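Local coordinates for synaptic vesicle membrane protein VAT-1 homolog-like (PDB 4A27) that probably acts as an oxidoreductase of the quinone oxidoreductase subfamily of zinc-containing alcohol dehydrogenases, at residues Ala121-Asn126 with Lys307-Val312; Val128-Met133 with Ala160-Thr165; Val132-Val137 with Ile211-Leu216. All blocks are in the same frame, centred on the assembly; numbering follows the deposited sequence.

Contact 1 of 3, residues Ala121-Asn126 with Lys307-Val312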
loop_
_atom_site.group_PDB
_atom_site.type_symbol
_atom_site.label_atom_id
_atom_site.label_comp_id
_atom_site.label_asym_id
_atom_site.label_seq_id
_atom_site.Cartn_x
_atom_site.Cartn_y
_atom_site.Cartn_z
ATOM N N ALA A 121 20.596 -11.007 18.194
ATOM C CA ALA A 121 21.283 -10.655 16.940
ATOM C C ALA A 121 20.523 -11.194 15.770
ATOM O O ALA A 121 20.856 -10.905 14.639
ATOM C CB ALA A 121 22.715 -11.246 16.905
ATOM N N ALA A 122 19.609 -12.123 16.051
ATOM C CA ALA A 122 18.736 -12.677 15.035
ATOM C C ALA A 122 17.458 -11.905 14.850
ATOM O O ALA A 122 16.648 -12.267 13.993
ATOM C CB ALA A 122 18.388 -14.092 15.416
ATOM N N PHE A 123 17.204 -10.950 15.743
ATOM C CA PHE A 123 15.881 -10.330 15.908
ATOM C C PHE A 123 15.611 -9.101 14.953
ATOM O O PHE A 123 14.727 -9.175 14.105
ATOM C CB PHE A 123 15.728 -9.924 17.365
ATOM C CG PHE A 123 14.344 -9.627 17.780
ATOM C CD1 PHE A 123 13.460 -10.660 18.050
ATOM C CD2 PHE A 123 13.896 -8.319 17.900
ATOM C CE1 PHE A 123 12.150 -10.393 18.450
ATOM C CE2 PHE A 123 12.578 -8.047 18.308
ATOM C CZ PHE A 123 11.716 -9.096 18.587
ATOM N N PRO A 124 16.407 -8.010 15.054
ATOM C CA PRO A 124 16.069 -6.730 14.398
ATOM C C PRO A 124 15.902 -6.719 12.886
ATOM O O PRO A 124 14.871 -6.286 12.403
ATOM C CB PRO A 124 17.237 -5.786 14.773
ATOM C CG PRO A 124 18.175 -6.571 15.552
ATOM C CD PRO A 124 17.805 -8.006 15.529
ATOM N N MET A 125 16.888 -7.165 12.124
ATOM C CA MET A 125 16.745 -7.105 10.671
ATOM C C MET A 125 15.508 -7.861 10.211
ATOM O O MET A 125 14.651 -7.285 9.524
ATOM C CB MET A 125 17.988 -7.626 9.957
ATOM C CG MET A 125 19.190 -6.668 10.001
ATOM S SD MET A 125 19.010 -5.243 8.892
ATOM C CE MET A 125 19.607 -6.035 7.380
ATOM N N ASN A 126 15.427 -9.150 10.566
ATOM C CA ASN A 126 14.379 -9.999 10.033
ATOM C C ASN A 126 13.003 -9.573 10.511
ATOM O O ASN A 126 12.056 -9.481 9.690
ATOM C CB ASN A 126 14.611 -11.479 10.315
ATOM C CG ASN A 126 15.826 -12.056 9.578
ATOM O OD1 ASN A 126 16.340 -11.466 8.644
ATOM N ND2 ASN A 126 16.277 -13.221 10.006
ATOM N N LYS A 307 5.208 -14.187 24.126
ATOM C CA LYS A 307 5.548 -15.509 23.567
ATOM C C LYS A 307 4.826 -15.775 22.275
ATOM O O LYS A 307 4.613 -16.914 21.913
ATOM C CB LYS A 307 5.236 -16.650 24.556
ATOM C CG LYS A 307 5.687 -16.402 25.982
ATOM C CD LYS A 307 7.200 -16.455 26.089
ATOM C CE LYS A 307 7.651 -16.296 27.510
ATOM N NZ LYS A 307 9.126 -16.447 27.565
ATOM N N LYS A 308 4.495 -14.721 21.551
ATOM C CA LYS A 308 3.888 -14.863 20.238
ATOM C C LYS A 308 4.869 -14.910 19.087
ATOM O O LYS A 308 4.509 -15.334 18.013
ATOM C CB LYS A 308 2.895 -13.746 20.008
ATOM C CG LYS A 308 1.621 -13.944 20.887
ATOM C CD LYS A 308 0.798 -12.681 20.959
ATOM C CE LYS A 308 -0.556 -12.909 21.747
ATOM N NZ LYS A 308 -1.635 -13.275 20.796
ATOM N N ILE A 309 6.095 -14.452 19.294
ATOM C CA ILE A 309 7.121 -14.593 18.285
ATOM C C ILE A 309 8.444 -15.009 18.943
ATOM O O ILE A 309 8.650 -14.778 20.122
ATOM C CB ILE A 309 7.338 -13.291 17.464
ATOM C CG1 ILE A 309 7.796 -12.136 18.341
ATOM C CG2 ILE A 309 6.084 -12.865 16.621
ATOM C CD1 ILE A 309 8.355 -10.971 17.481
ATOM N N LYS A 310 9.336 -15.596 18.146
ATOM C CA LYS A 310 10.616 -16.095 18.598
ATOM C C LYS A 310 11.520 -16.338 17.377
ATOM O O LYS A 310 11.182 -17.114 16.485
ATOM C CB LYS A 310 10.423 -17.393 19.391
ATOM C CG LYS A 310 11.717 -18.046 19.873
ATOM C CD LYS A 310 11.438 -19.224 20.823
ATOM C CE LYS A 310 12.648 -19.565 21.711
ATOM N NZ LYS A 310 12.823 -18.610 22.851
ATOM N N PRO A 311 12.664 -15.679 17.337
ATOM C CA PRO A 311 13.578 -15.861 16.223
ATOM C C PRO A 311 14.007 -17.320 16.077
ATOM O O PRO A 311 14.176 -18.014 17.062
ATOM C CB PRO A 311 14.747 -14.926 16.561
ATOM C CG PRO A 311 14.316 -14.092 17.701
ATOM C CD PRO A 311 13.151 -14.705 18.340
ATOM N N VAL A 312 14.127 -17.773 14.838
ATOM C CA VAL A 312 14.522 -19.144 14.505
ATOM C C VAL A 312 15.974 -19.017 14.109
ATOM O O VAL A 312 16.285 -18.284 13.168
ATOM C CB VAL A 312 13.744 -19.705 13.304
ATOM C CG1 VAL A 312 14.337 -21.067 12.829
ATOM C CG2 VAL A 312 12.244 -19.927 13.659
#
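Ala122 and Phe123, in the loop leading into helix 124-137, meet Ile309 and Pro311 in the seam of a medium-chain dehydrogenase/reductase fold, where the chain comes back from the Rossmann-type nucleotide-binding domain to the GroES-like domain. The 307-312 segment runs from the end of helix 290-305, closed by a Schellman motif at Lys307, into strand 313-317. No hydrogen bond links the two segments; the contact is made essentially by apolar side chains. The backbones come nearest at Phe123 and Pro311, whose CA atoms are 6.0 Å apart. Phe123 holds CG anti to its own N (chi1 -164°), which swings the ring out along the incoming loop. The Pro311 ring reaches it at the edge, in the ring plane, with CG 3.6 Å from Phe123 CD1. Ile309 CD1 comes in obliquely to the same ring, 4.0 Å from Phe123 CE1, its side chain roughly perpendicular to that of Phe123. Phe127 lies nearly parallel to the Phe123 ring, and Met89 packs on it from strand 87-91. Replacing Phe123 with an alanine would probably open a gap beside Pro311 CG and leave Ile309 CD1 without its aromatic partner. Lys310, whose CB points away from the other segment, forms a salt bridge with Glu119 through NZ, while Ala122 CB rests 3.9 Å from Pro311 CB.

Contact 2 of 3, residues Val128-Met133 with Ala160-Thr165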
loop_
_atom_site.group_PDB
_atom_site.type_symbol
_atom_site.label_atom_id
_atom_site.label_comp_id
_atom_site.label_asym_id
_atom_site.label_seq_id
_atom_site.Cartn_x
_atom_site.Cartn_y
_atom_site.Cartn_z
ATOM N N VAL A 128 11.924 -6.649 12.000
ATOM C CA VAL A 128 11.492 -5.311 11.637
ATOM C C VAL A 128 11.092 -5.324 10.144
ATOM O O VAL A 128 10.109 -4.728 9.760
ATOM C CB VAL A 128 12.576 -4.209 11.938
ATOM C CG1 VAL A 128 12.168 -2.896 11.391
ATOM C CG2 VAL A 128 12.832 -4.067 13.468
ATOM N N THR A 129 11.847 -6.013 9.302
ATOM C CA THR A 129 11.508 -6.054 7.883
ATOM C C THR A 129 10.109 -6.636 7.701
ATOM O O THR A 129 9.261 -6.098 6.999
ATOM C CB THR A 129 12.563 -6.881 7.117
ATOM O OG1 THR A 129 13.810 -6.203 7.202
ATOM C CG2 THR A 129 12.191 -7.114 5.644
ATOM N N ALA A 130 9.896 -7.767 8.326
ATOM C CA ALA A 130 8.633 -8.475 8.274
ATOM C C ALA A 130 7.500 -7.589 8.740
ATOM O O ALA A 130 6.473 -7.472 8.093
ATOM C CB ALA A 130 8.726 -9.735 9.152
ATOM N N TYR A 131 7.712 -6.901 9.840
ATOM C CA TYR A 131 6.646 -6.131 10.441
ATOM C C TYR A 131 6.311 -4.945 9.542
ATOM O O TYR A 131 5.123 -4.640 9.274
ATOM C CB TYR A 131 7.052 -5.639 11.834
ATOM C CG TYR A 131 5.929 -5.066 12.593
ATOM C CD1 TYR A 131 5.511 -3.763 12.398
ATOM C CD2 TYR A 131 5.221 -5.849 13.495
ATOM C CE1 TYR A 131 4.407 -3.250 13.106
ATOM C CE2 TYR A 131 4.159 -5.344 14.179
ATOM C CZ TYR A 131 3.746 -4.038 13.985
ATOM O OH TYR A 131 2.664 -3.552 14.737
ATOM N N VAL A 132 7.351 -4.285 9.049
ATOM C CA VAL A 132 7.124 -3.080 8.311
ATOM C C VAL A 132 6.420 -3.402 7.001
ATOM O O VAL A 132 5.514 -2.646 6.573
ATOM C CB VAL A 132 8.400 -2.262 8.098
ATOM C CG1 VAL A 132 8.069 -1.087 7.237
ATOM C CG2 VAL A 132 8.969 -1.771 9.445
ATOM N N MET A 133 6.808 -4.508 6.365
ATOM C CA MET A 133 6.159 -4.886 5.115
ATOM C C MET A 133 4.691 -5.204 5.285
ATOM O O MET A 133 3.880 -4.841 4.428
ATOM C CB MET A 133 6.872 -6.053 4.460
ATOM C CG MET A 133 8.278 -5.710 3.979
ATOM S SD MET A 133 9.013 -7.026 2.931
ATOM C CE MET A 133 8.911 -8.395 4.140
ATOM N N ALA A 160 5.810 -15.507 8.811
ATOM C CA ALA A 160 4.807 -16.552 9.190
ATOM C C ALA A 160 4.358 -16.352 10.613
ATOM O O ALA A 160 3.200 -16.448 10.907
ATOM C CB ALA A 160 5.357 -17.962 9.016
ATOM N N GLN A 161 5.281 -16.033 11.501
ATOM C CA GLN A 161 4.941 -15.892 12.910
ATOM C C GLN A 161 4.058 -14.656 13.110
ATOM O O GLN A 161 3.148 -14.679 13.913
ATOM C CB GLN A 161 6.221 -15.732 13.750
ATOM C CG GLN A 161 7.029 -17.008 13.825
ATOM C CD GLN A 161 8.245 -16.880 14.684
ATOM O OE1 GLN A 161 8.292 -16.023 15.568
ATOM N NE2 GLN A 161 9.224 -17.768 14.483
ATOM N N LEU A 162 4.378 -13.555 12.418
ATOM C CA LEU A 162 3.599 -12.341 12.573
ATOM C C LEU A 162 2.200 -12.472 11.970
ATOM O O LEU A 162 1.243 -11.953 12.537
ATOM C CB LEU A 162 4.317 -11.117 11.984
ATOM C CG LEU A 162 5.506 -10.632 12.753
ATOM C CD1 LEU A 162 6.350 -9.643 11.897
ATOM C CD2 LEU A 162 4.949 -10.004 14.075
ATOM N N CYS A 163 2.073 -13.161 10.832
ATOM C CA CYS A 163 0.736 -13.441 10.273
ATOM C C CYS A 163 -0.158 -14.181 11.303
ATOM O O CYS A 163 -1.369 -13.932 11.376
ATOM C CB CYS A 163 0.829 -14.274 9.010
ATOM S SG CYS A 163 1.476 -13.346 7.571
ATOM N N SER A 164 0.441 -15.067 12.097
ATOM C CA SER A 164 -0.321 -15.838 13.072
ATOM C C SER A 164 -0.828 -14.983 14.229
ATOM O O SER A 164 -1.668 -15.445 14.990
ATOM C CB SER A 164 0.484 -17.040 13.601
ATOM O OG SER A 164 1.491 -16.640 14.515
ATOM N N THR A 165 -0.340 -13.755 14.367
ATOM C CA THR A 165 -0.881 -12.826 15.394
ATOM C C THR A 165 -2.153 -12.109 14.936
ATOM O O THR A 165 -2.815 -11.455 15.742
ATOM C CB THR A 165 0.153 -11.748 15.849
ATOM O OG1 THR A 165 0.553 -10.923 14.730
ATOM C CG2 THR A 165 1.404 -12.401 16.506
#
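Leu162 points from helix 154-163 toward helix 124-137, and one of its methyl groups does most of the touching. CD1 sits 3.6 Å from Ala130 CB and 3.7 Å from the backbone N of Tyr131, so a single branch settles against Ala130 CB and the backbone of the residue after it. The small Ala130 side chain, itself directed at the 160-165 segment, probably allows the leucine to come so near; the CA atoms of Tyr131 and Leu162 are 7.2 Å apart. Leu162 has CG beside its own N and anti to the carbonyl carbon (chi1 -72°), a setting that carries the fork outward toward the neighbouring helix. Its two methyls then divide the work. CD1 also lies 4.1 Å from Tyr131 CB, whereas CD2 lies toward the edge of the tyrosine ring, near its plane, so Leu162 meets the ring at its edge. That ring extends along the helix surface to helix 290-305, where it packs on Val296 and Lys299, and Leu303 of the same helix touches Leu162.

Behind the leucine, its carbonyl O is gripped twice by Thr165: by the backbone N at 3.0 Å and by OG1 at 2.5 Å, the hydroxyl approaching in the carbonyl plane on a lone pair. Ser164 OG likewise donates to Gln161 O, 2.6 Å away, though tilted 28° from that carbonyl plane. Both hydroxyls thus turn back onto carbonyls three residues earlier. The arrangement is close helix-to-helix packing through an alanine, between two helices that flank the parallel sheet of a Rossmann-type domain.

Contact 3 of 3, residues Val132-Val137 with Ile211-Leu216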
loop_
_atom_site.group_PDB
_atom_site.type_symbol
_atom_site.label_atom_id
_atom_site.label_comp_id
_atom_site.label_asym_id
_atom_site.label_seq_id
_atom_site.Cartn_x
_atom_site.Cartn_y
_atom_site.Cartn_z
ATOM N N VAL A 132 7.351 -4.285 9.049
ATOM C CA VAL A 132 7.124 -3.080 8.311
ATOM C C VAL A 132 6.420 -3.402 7.001
ATOM O O VAL A 132 5.514 -2.646 6.573
ATOM C CB VAL A 132 8.400 -2.262 8.098
ATOM C CG1 VAL A 132 8.069 -1.087 7.237
ATOM C CG2 VAL A 132 8.969 -1.771 9.445
ATOM N N MET A 133 6.808 -4.508 6.365
ATOM C CA MET A 133 6.159 -4.886 5.115
ATOM C C MET A 133 4.691 -5.204 5.285
ATOM O O MET A 133 3.880 -4.841 4.428
ATOM C CB MET A 133 6.872 -6.053 4.460
ATOM C CG MET A 133 8.278 -5.710 3.979
ATOM S SD MET A 133 9.013 -7.026 2.931
ATOM C CE MET A 133 8.911 -8.395 4.140
ATOM N N LEU A 134 4.368 -5.955 6.337
ATOM C CA LEU A 134 3.037 -6.443 6.522
ATOM C C LEU A 134 2.080 -5.380 7.004
ATOM O O LEU A 134 0.908 -5.408 6.621
ATOM C CB LEU A 134 3.000 -7.588 7.540
ATOM C CG LEU A 134 3.551 -8.952 7.108
ATOM C CD1 LEU A 134 3.632 -9.909 8.372
ATOM C CD2 LEU A 134 2.735 -9.543 5.879
ATOM N N PHE A 135 2.550 -4.471 7.870
ATOM C CA PHE A 135 1.659 -3.548 8.523
ATOM C C PHE A 135 1.862 -2.081 8.167
ATOM O O PHE A 135 0.950 -1.311 8.360
ATOM C CB PHE A 135 1.726 -3.711 10.043
ATOM C CG PHE A 135 1.431 -5.093 10.507
ATOM C CD1 PHE A 135 0.120 -5.588 10.459
ATOM C CD2 PHE A 135 2.433 -5.900 11.054
ATOM C CE1 PHE A 135 -0.176 -6.905 10.911
ATOM C CE2 PHE A 135 2.148 -7.203 11.521
ATOM C CZ PHE A 135 0.833 -7.700 11.436
ATOM N N GLU A 136 3.020 -1.701 7.619
ATOM C CA GLU A 136 3.230 -0.336 7.176
ATOM C C GLU A 136 3.164 -0.200 5.650
ATOM O O GLU A 136 2.531 0.712 5.178
ATOM C CB GLU A 136 4.496 0.216 7.758
ATOM C CG GLU A 136 4.440 0.321 9.297
ATOM C CD GLU A 136 3.531 1.463 9.804
ATOM O OE1 GLU A 136 3.157 2.331 8.993
ATOM O OE2 GLU A 136 3.187 1.488 11.009
ATOM N N VAL A 137 3.731 -1.131 4.879
ATOM C CA VAL A 137 3.606 -1.066 3.429
ATOM C C VAL A 137 2.247 -1.664 3.020
ATOM O O VAL A 137 1.362 -0.958 2.551
ATOM C CB VAL A 137 4.783 -1.742 2.728
ATOM C CG1 VAL A 137 4.583 -1.694 1.242
ATOM C CG2 VAL A 137 6.093 -1.064 3.137
ATOM N N ILE A 211 -1.285 -10.360 -0.530
ATOM C CA ILE A 211 0.070 -9.844 -0.416
ATOM C C ILE A 211 1.076 -10.861 -0.928
ATOM O O ILE A 211 1.063 -12.040 -0.507
ATOM C CB ILE A 211 0.440 -9.528 1.025
ATOM C CG1 ILE A 211 -0.528 -8.533 1.672
ATOM C CG2 ILE A 211 1.940 -9.063 1.118
ATOM C CD1 ILE A 211 -0.284 -8.424 3.192
ATOM N N VAL A 212 1.965 -10.413 -1.817
ATOM C CA VAL A 212 3.096 -11.231 -2.219
ATOM C C VAL A 212 4.386 -10.556 -1.723
ATOM O O VAL A 212 4.579 -9.368 -2.001
ATOM C CB VAL A 212 3.179 -11.446 -3.745
ATOM C CG1 VAL A 212 4.465 -12.284 -4.086
ATOM C CG2 VAL A 212 1.926 -12.174 -4.283
ATOM N N LEU A 213 5.242 -11.326 -1.032
ATOM C CA LEU A 213 6.528 -10.864 -0.526
ATOM C C LEU A 213 7.651 -11.602 -1.213
ATOM O O LEU A 213 7.801 -12.833 -1.083
ATOM C CB LEU A 213 6.655 -11.083 0.958
ATOM C CG LEU A 213 5.535 -10.504 1.789
ATOM C CD1 LEU A 213 5.646 -10.987 3.211
ATOM C CD2 LEU A 213 5.592 -8.958 1.657
ATOM N N ASP A 214 8.451 -10.848 -1.962
ATOM C CA ASP A 214 9.429 -11.440 -2.845
ATOM C C ASP A 214 10.809 -10.823 -2.661
ATOM O O ASP A 214 11.007 -9.619 -2.911
ATOM C CB ASP A 214 8.988 -11.196 -4.289
ATOM C CG ASP A 214 9.734 -12.076 -5.282
ATOM O OD1 ASP A 214 10.418 -13.038 -4.850
ATOM O OD2 ASP A 214 9.590 -11.826 -6.490
ATOM N N CYS A 215 11.791 -11.637 -2.283
ATOM C CA CYS A 215 13.112 -11.076 -1.961
ATOM C C CYS A 215 13.959 -10.832 -3.201
ATOM O O CYS A 215 13.674 -11.349 -4.281
ATOM C CB CYS A 215 13.859 -11.930 -0.917
ATOM S SG CYS A 215 14.541 -13.478 -1.516
ATOM N N LEU A 216 14.985 -10.004 -3.009
ATOM C CA LEU A 216 16.036 -9.761 -3.991
ATOM C C LEU A 216 17.015 -10.927 -4.016
ATOM O O LEU A 216 17.846 -11.006 -4.916
ATOM C CB LEU A 216 16.807 -8.461 -3.682
ATOM C CG LEU A 216 16.441 -7.236 -4.511
ATOM C CD1 LEU A 216 15.095 -6.642 -4.048
ATOM C CD2 LEU A 216 17.585 -6.216 -4.433
#
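Ile211 reaches across to Leu134 with the far end of its side chain: CD1 lies 4.2 Å from Leu134 CD2, and the two side chains meet at about a right angle. Ile211 has CG1 anti to the carbonyl carbon (chi1 -57°) and an extended chi2, which pushes the delta methyl out from the strand toward the helix. Ala138, just past the helix end, also packs on this side chain. Alternation along strand 211-215 then carries Val212 to the other side of the sheet, and the next side chain to face the helix is Leu213. Its two methyls take different partners. CD1 is 4.2 Å from the same Leu134 CD2, so that one leucine methyl bridges two strand residues, while CD2 meets the thioether of Met133, 4.1 Å from SD and 4.2 Å from CE. The methionine chain bends at chi3 (-58°), bringing its methyl round beside Leu213, and the two side chains approach at a slant. The CB of Asp214 points away from the helix, and its OD2 is hydrogen-bonded to Tyr234 OH.

On the helical side the last turn widens to the pi type: Val132 O accepts from both Glu136 N and Val137 N, each at 2.9 Å. On the same turn, Glu136 OE1 forms a salt bridge to Arg141 of the second subunit. The short segment axes approach to 10.4 Å, with 134° between their directions. Strand 209-215 lies between strands 145-148 and 232-237 of the parallel sheet, pairing through Ile211 with the first and Val212 with the second; helix 124-137 packs against it, and Val159 of helix 154-163 touches Leu213.

All three contacts involve helix 124-137, contact 1 at the loop that leads into it and contact 3 at its last turn. Contacts 1 and 2 have centres 10 Å apart and touch directly: Gln161 OE1 probably accepts a hydrogen bond from Lys310 N, 2.8 Å away, and Ile309 CG2 packs on Leu162 CD2 at 4.0 Å. Contacts 2 and 3, with centres 9 Å apart, share Val132 and Met133, and Leu134 CD1 lies 3.9 Å from Leu162 CB. Contacts 1 and 3 stand about 17 Å apart between centres and do not touch. A bound 1,2-ethanediol, probably from the crystallisation liquor, lies about 4 Å from the side chain of Ile211 in contact 3.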